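Local structure of uncharacterized protein (Tetranychus urticae, 5UK3) at residues Q36-L41 / C68-I73; T50-L53 / C58-I61. The protein probably catalyses the reaction of cyanate with bicarbonate to give ammonia and carbon dioxide, as a cyanase built here from ten chains. One frame throughout, in Å; residues are numbered along the deposited sequence.

Interaction 1: residues Q36-L41 / C68-I73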
ATOM      1  N   GLN I  36     -29.815 -17.841 -16.421  1.00 61.95           N
ATOM      2  CA  GLN I  36     -30.196 -18.144 -17.821  1.00 66.06           C
ATOM      3  C   GLN I  36     -31.693 -18.062 -18.084  1.00 63.59           C
ATOM      4  O   GLN I  36     -32.148 -17.355 -18.972  1.00 61.95           O
ATOM      5  CB  GLN I  36     -29.740 -19.564 -18.152  1.00 75.22           C
ATOM      6  CG  GLN I  36     -30.027 -20.069 -19.570  1.00 80.28           C
ATOM      7  CD  GLN I  36     -29.216 -19.334 -20.597  1.00 84.45           C
ATOM      8  OE1 GLN I  36     -28.075 -19.716 -20.882  1.00 90.97           O
ATOM      9  NE2 GLN I  36     -29.758 -18.227 -21.104  1.00 87.28           N
ATOM     10  N   GLN I  37     -32.467 -18.785 -17.280  1.00 64.74           N
ATOM     11  CA  GLN I  37     -33.920 -18.779 -17.400  1.00 68.05           C
ATOM     12  C   GLN I  37     -34.494 -17.373 -17.298  1.00 66.52           C
ATOM     13  O   GLN I  37     -35.328 -16.984 -18.119  1.00 67.14           O
ATOM     14  CB  GLN I  37     -34.589 -19.686 -16.350  1.00 73.49           C
ATOM     15  CG  GLN I  37     -34.479 -21.180 -16.673  1.00 78.09           C
ATOM     16  CD  GLN I  37     -34.693 -22.098 -15.463  1.00 83.69           C
ATOM     17  OE1 GLN I  37     -35.029 -21.647 -14.347  1.00 87.27           O
ATOM     18  NE2 GLN I  37     -34.484 -23.392 -15.674  1.00 84.43           N
ATOM     19  N   MET I  38     -34.090 -16.629 -16.271  1.00 65.44           N
ATOM     20  CA  MET I  38     -34.628 -15.279 -16.066  1.00 64.67           C
ATOM     21  C   MET I  38     -34.384 -14.405 -17.294  1.00 61.31           C
ATOM     22  O   MET I  38     -35.195 -13.595 -17.649  1.00 55.31           O
ATOM     23  CB  MET I  38     -34.018 -14.641 -14.815  1.00 65.46           C
ATOM     24  CG  MET I  38     -34.534 -15.219 -13.527  1.00 68.62           C
ATOM     25  SD  MET I  38     -33.917 -14.288 -12.118  1.00 76.69           S
ATOM     26  CE  MET I  38     -34.757 -12.698 -12.287  1.00 77.33           C
ATOM     27  N   ALA I  39     -33.188 -14.518 -17.835  1.00 59.97           N
ATOM     28  CA  ALA I  39     -32.769 -13.697 -18.950  1.00 61.44           C
ATOM     29  C   ALA I  39     -33.578 -14.008 -20.186  1.00 64.55           C
ATOM     30  O   ALA I  39     -33.962 -13.121 -20.908  1.00 66.28           O
ATOM     31  CB  ALA I  39     -31.295 -13.926 -19.216  1.00 63.05           C
ATOM     32  N   GLN I  40     -33.845 -15.280 -20.414  1.00 68.40           N
ATOM     33  CA  GLN I  40     -34.607 -15.660 -21.567  1.00 71.37           C
ATOM     34  C   GLN I  40     -36.040 -15.229 -21.449  1.00 69.54           C
ATOM     35  O   GLN I  40     -36.639 -14.874 -22.445  1.00 72.58           O
ATOM     36  CB  GLN I  40     -34.496 -17.136 -21.760  1.00 78.34           C
ATOM     37  CG  GLN I  40     -34.757 -17.675 -23.136  1.00 86.08           C
ATOM     38  CD  GLN I  40     -34.027 -19.013 -23.279  1.00 98.07           C
ATOM     39  OE1 GLN I  40     -33.214 -19.428 -22.391  1.00 96.63           O
ATOM     40  NE2 GLN I  40     -34.326 -19.727 -24.370  1.00106.15           N
ATOM     41  N   LEU I  41     -36.610 -15.294 -20.259  1.00 70.20           N
ATOM     42  CA  LEU I  41     -37.991 -14.873 -20.077  1.00 70.14           C
ATOM     43  C   LEU I  41     -38.151 -13.382 -20.307  1.00 63.49           C
ATOM     44  O   LEU I  41     -39.130 -12.934 -20.879  1.00 60.85           O
ATOM     45  CB  LEU I  41     -38.502 -15.255 -18.697  1.00 77.38           C
ATOM     46  CG  LEU I  41     -38.588 -16.754 -18.453  1.00 84.09           C
ATOM     47  CD1 LEU I  41     -38.964 -17.014 -17.005  1.00 85.02           C
ATOM     48  CD2 LEU I  41     -39.607 -17.371 -19.393  1.00 94.46           C
ATOM     49  N   CYS I  68     -39.666  -8.194 -10.743  1.00 58.08           N
ATOM     50  CA  CYS I  68     -40.373  -8.501  -9.533  1.00 60.28           C
ATOM     51  C   CYS I  68     -41.397  -9.626  -9.688  1.00 61.08           C
ATOM     52  O   CYS I  68     -41.589 -10.427  -8.806  1.00 61.62           O
ATOM     53  CB  CYS I  68     -41.011  -7.222  -8.973  1.00 65.10           C
ATOM     54  SG  CYS I  68     -39.787  -6.007  -8.414  1.00 68.03           S
ATOM     55  N   ASP I  69     -42.146  -9.618 -10.759  1.00 63.85           N
ATOM     56  CA  ASP I  69     -43.107 -10.677 -11.004  1.00 67.66           C
ATOM     57  C   ASP I  69     -42.488 -12.008 -11.254  1.00 63.36           C
ATOM     58  O   ASP I  69     -43.087 -13.032 -10.945  1.00 62.32           O
ATOM     59  CB  ASP I  69     -43.802 -10.287 -12.333  1.00 73.72           C
ATOM     60  CG  ASP I  69     -44.926  -9.281 -12.176  1.00 82.73           C
ATOM     61  OD1 ASP I  69     -45.091  -8.811 -11.023  1.00 89.06           O
ATOM     62  OD2 ASP I  69     -45.560  -8.908 -13.237  1.00 93.92           O
ATOM     63  N   THR I  70     -41.383 -11.988 -11.972  1.00 62.60           N
ATOM     64  CA  THR I  70     -40.680 -13.192 -12.314  1.00 64.53           C
ATOM     65  C   THR I  70     -40.202 -13.892 -11.040  1.00 65.84           C
ATOM     66  O   THR I  70     -40.357 -15.116 -10.907  1.00 69.10           O
ATOM     67  CB  THR I  70     -39.503 -12.854 -13.205  1.00 64.37           C
ATOM     68  OG1 THR I  70     -39.986 -12.168 -14.366  1.00 67.06           O
ATOM     69  CG2 THR I  70     -38.760 -14.115 -13.619  1.00 65.56           C
ATOM     70  N   LEU I  71     -39.683 -13.102 -10.112  1.00 65.70           N
ATOM     71  CA  LEU I  71     -39.387 -13.548  -8.764  1.00 69.10           C
ATOM     72  C   LEU I  71     -40.668 -13.496  -7.929  1.00 77.20           C
ATOM     73  O   LEU I  71     -41.755 -13.057  -8.383  1.00 83.81           O
ATOM     74  CB  LEU I  71     -38.350 -12.642  -8.161  1.00 69.81           C
ATOM     75  CG  LEU I  71     -37.032 -12.520  -8.964  1.00 72.53           C
ATOM     76  CD1 LEU I  71     -36.138 -11.411  -8.435  1.00 72.23           C
ATOM     77  CD2 LEU I  71     -36.261 -13.825  -8.964  1.00 74.82           C
ATOM     78  N   GLY I  72     -40.602 -13.974  -6.708  1.00 81.95           N
ATOM     79  CA  GLY I  72     -41.819 -13.921  -5.842  1.00 86.40           C
ATOM     80  C   GLY I  72     -42.325 -12.540  -5.483  1.00 78.90           C
ATOM     81  O   GLY I  72     -43.478 -12.396  -5.120  1.00 86.00           O
ATOM     82  N   ILE I  73     -41.469 -11.536  -5.611  1.00 74.38           N
ATOM     83  CA  ILE I  73     -41.556 -10.319  -4.801  1.00 77.82           C
ATOM     84  C   ILE I  73     -42.511  -9.219  -5.254  1.00 74.30           C
ATOM     85  O   ILE I  73     -43.014  -9.234  -6.373  1.00 73.44           O
ATOM     86  CB  ILE I  73     -40.173  -9.660  -4.598  1.00 79.51           C
ATOM     87  CG1 ILE I  73     -39.574  -9.261  -5.905  1.00 83.67           C
ATOM     88  CG2 ILE I  73     -39.216 -10.594  -3.871  1.00 80.66           C
ATOM     89  CD1 ILE I  73     -38.343  -8.432  -5.724  1.00 89.57           C
TER
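Met38 reaches from helix 35-42 to the end of helix 61-70 and lays its tip against Leu71. CG stands anti to the carbonyl carbon (chi1 -73°), the chain runs on extended to SD, and a bend at chi3 (68°) turns the methyl toward the leucine. CE meets Leu71 CD2 at 3.8 Å, and Met38 SD lies 4.0 Å from that same methyl. The two side chains cross at about a right angle, with Met38 CE also 4.0 Å from the branch point, Leu71 CG. Both segments belong to the N-terminal helical domain, whose sequence places it in the helix-turn-helix class; helix 35-42 is, by its place in the chain, probably the first helix of the helix-turn-helix pair. Thr70 covers the more open side of the contact. Its methyl, CG2, is anti to the backbone N and looks across at Met38 CG (4.4 Å) and Leu41 CD1 (4.5 Å), a loose apolar fringe. OG1 turns back and hydrogen-bonds to Arg66 O one helical turn earlier, which satisfies the hydroxyl within its own helix. Leu71 is already past the helical backbone. Lys28 of helix 23-31 packs on both Met38 and Leu71, and Leu33 on Met38 and Thr70.

Interaction 2: residues T50-L53 / C58-I61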
ATOM      1  N   THR I  50     -27.944 -10.221 -14.367  1.00 50.75           N
ATOM      2  CA  THR I  50     -27.349 -10.688 -13.146  1.00 49.22           C
ATOM      3  C   THR I  50     -26.782  -9.469 -12.383  1.00 49.24           C
ATOM      4  O   THR I  50     -26.980  -9.363 -11.186  1.00 47.19           O
ATOM      5  CB  THR I  50     -26.293 -11.767 -13.424  1.00 48.98           C
ATOM      6  OG1 THR I  50     -26.900 -12.852 -14.154  1.00 50.93           O
ATOM      7  CG2 THR I  50     -25.713 -12.322 -12.146  1.00 48.61           C
ATOM      8  N   SER I  51     -26.076  -8.584 -13.082  1.00 49.34           N
ATOM      9  CA  SER I  51     -25.467  -7.452 -12.440  1.00 50.58           C
ATOM     10  C   SER I  51     -26.500  -6.467 -11.874  1.00 51.84           C
ATOM     11  O   SER I  51     -26.220  -5.797 -10.882  1.00 50.46           O
ATOM     12  CB  SER I  51     -24.518  -6.720 -13.366  1.00 51.72           C
ATOM     13  OG  SER I  51     -25.225  -5.913 -14.284  1.00 52.13           O
ATOM     14  N   VAL I  52     -27.669  -6.382 -12.489  1.00 51.76           N
ATOM     15  CA  VAL I  52     -28.740  -5.566 -11.939  1.00 50.36           C
ATOM     16  C   VAL I  52     -29.169  -6.142 -10.590  1.00 50.05           C
ATOM     17  O   VAL I  52     -29.382  -5.406  -9.629  1.00 49.33           O
ATOM     18  CB  VAL I  52     -29.953  -5.502 -12.897  1.00 49.83           C
ATOM     19  CG1 VAL I  52     -31.172  -4.937 -12.185  1.00 51.69           C
ATOM     20  CG2 VAL I  52     -29.646  -4.656 -14.104  1.00 51.27           C
ATOM     21  N   LEU I  53     -29.400  -7.450 -10.561  1.00 50.93           N
ATOM     22  CA  LEU I  53     -29.828  -8.105  -9.336  1.00 52.33           C
ATOM     23  C   LEU I  53     -28.754  -7.960  -8.249  1.00 54.53           C
ATOM     24  O   LEU I  53     -29.091  -7.849  -7.087  1.00 59.03           O
ATOM     25  CB  LEU I  53     -30.135  -9.573  -9.566  1.00 51.35           C
ATOM     26  CG  LEU I  53     -31.217  -9.909 -10.560  1.00 50.53           C
ATOM     27  CD1 LEU I  53     -31.247 -11.419 -10.753  1.00 51.78           C
ATOM     28  CD2 LEU I  53     -32.545  -9.417 -10.102  1.00 49.47           C
ATOM     29  N   CYS I  58     -28.379  -0.900 -13.195  1.00 60.12           N
ATOM     30  CA  CYS I  58     -29.787  -0.610 -12.961  1.00 62.35           C
ATOM     31  C   CYS I  58     -30.589  -0.748 -14.242  1.00 64.42           C
ATOM     32  O   CYS I  58     -30.010  -0.807 -15.318  1.00 66.84           O
ATOM     33  CB  CYS I  58     -29.930   0.798 -12.379  1.00 63.71           C
ATOM     34  SG  CYS I  58     -29.465   2.108 -13.520  1.00 68.08           S
ATOM     35  N   CYS I  59     -31.919  -0.809 -14.122  1.00 66.27           N
ATOM     36  CA  CYS I  59     -32.825  -0.898 -15.282  1.00 67.29           C
ATOM     37  C   CYS I  59     -33.893   0.161 -15.203  1.00 65.68           C
ATOM     38  O   CYS I  59     -33.972   0.858 -14.218  1.00 66.47           O
ATOM     39  CB  CYS I  59     -33.455  -2.293 -15.348  1.00 66.90           C
ATOM     40  SG  CYS I  59     -34.340  -2.747 -13.860  1.00 68.34           S
ATOM     41  N   ASP I  60     -34.692   0.283 -16.259  1.00 67.78           N
ATOM     42  CA  ASP I  60     -35.890   1.139 -16.252  1.00 72.06           C
ATOM     43  C   ASP I  60     -37.024   0.490 -15.424  1.00 72.78           C
ATOM     44  O   ASP I  60     -36.960  -0.694 -15.073  1.00 69.10           O
ATOM     45  CB  ASP I  60     -36.342   1.521 -17.670  1.00 76.61           C
ATOM     46  CG  ASP I  60     -36.727   0.315 -18.548  1.00 82.53           C
ATOM     47  OD1 ASP I  60     -37.192  -0.730 -18.048  1.00 83.15           O
ATOM     48  OD2 ASP I  60     -36.520   0.398 -19.793  1.00 92.48           O
ATOM     49  N   ILE I  61     -38.053   1.276 -15.116  1.00 77.25           N
ATOM     50  CA  ILE I  61     -39.104   0.852 -14.161  1.00 76.59           C
ATOM     51  C   ILE I  61     -39.945  -0.287 -14.713  1.00 73.44           C
ATOM     52  O   ILE I  61     -40.321  -1.179 -13.970  1.00 64.92           O
ATOM     53  CB  ILE I  61     -40.067   1.981 -13.688  1.00 81.85           C
ATOM     54  CG1 ILE I  61     -39.299   3.295 -13.389  1.00 95.21           C
ATOM     55  CG2 ILE I  61     -40.774   1.523 -12.407  1.00 80.37           C
ATOM     56  CD1 ILE I  61     -40.145   4.502 -12.944  1.00103.31           C
TER
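This is a buried, local packing contact inside the N-terminal helical domain, where helix 46-53 meets the loop that leads on to helix 61-70. Val52 carries the helix side of it, and its CA comes within 5.2 Å of Cys58 CA. The two methyls divide the work. CG1, anti to the backbone N (chi1 167°), faces the sulfur of Cys59, with Val52 CG1 and Cys59 SG 4.2 Å apart. CG2 rests instead on main chain, 4.0 Å from Cys58 C, with the carbonyl oxygen of the same residue close by. No hydrogen bond joins the two segments; the contact is van der Waals throughout. By family resemblance helix 46-53 would be the second helix of the helix-turn-helix pair, the position of the recognition helix in DNA-binding relatives. Polar bonds anchor the loop at several points: Ser51 OG pairs with Asn57 ND2, backbone bonds tie Cys59 to Leu81, and Asp60 is the N-cap of helix 61-70, its OD1 accepting from Leu63 N. The CB of Cys58 points away from the helix, and its sulfur lies 6.9 Å from Cys59 SG, so the neighbouring cysteines form no disulfide with each other. Cys59 SG is turned instead among apolar groups, with Ala64, Ile67 and Leu81 adding to Val52. Two other chains also come close: Ser111 of a second subunit packs on Thr50 and Ser51, and Asp122 of a third on Cys58.

The buried sides of interactions 1 and 2 join in the same helical domain, with centres about 12 Å apart. They meet directly where Met38 CE lies 4.0 Å from Leu53 CD1, so the methionine methyl of interaction 1 also packs on the helix of interaction 2. Ile67 of helix 61-70 gives a second route, touching both Leu53 and Cys59. In sequence, residues 50-53 and 58-61 fall between the two segments of interaction 1: helix 61-70 starts beside Asp60 and ends at Thr70, against helix 35-42. Neither contact includes a bound ligand; in known cyanases the active site is formed between subunits by the C-terminal domains.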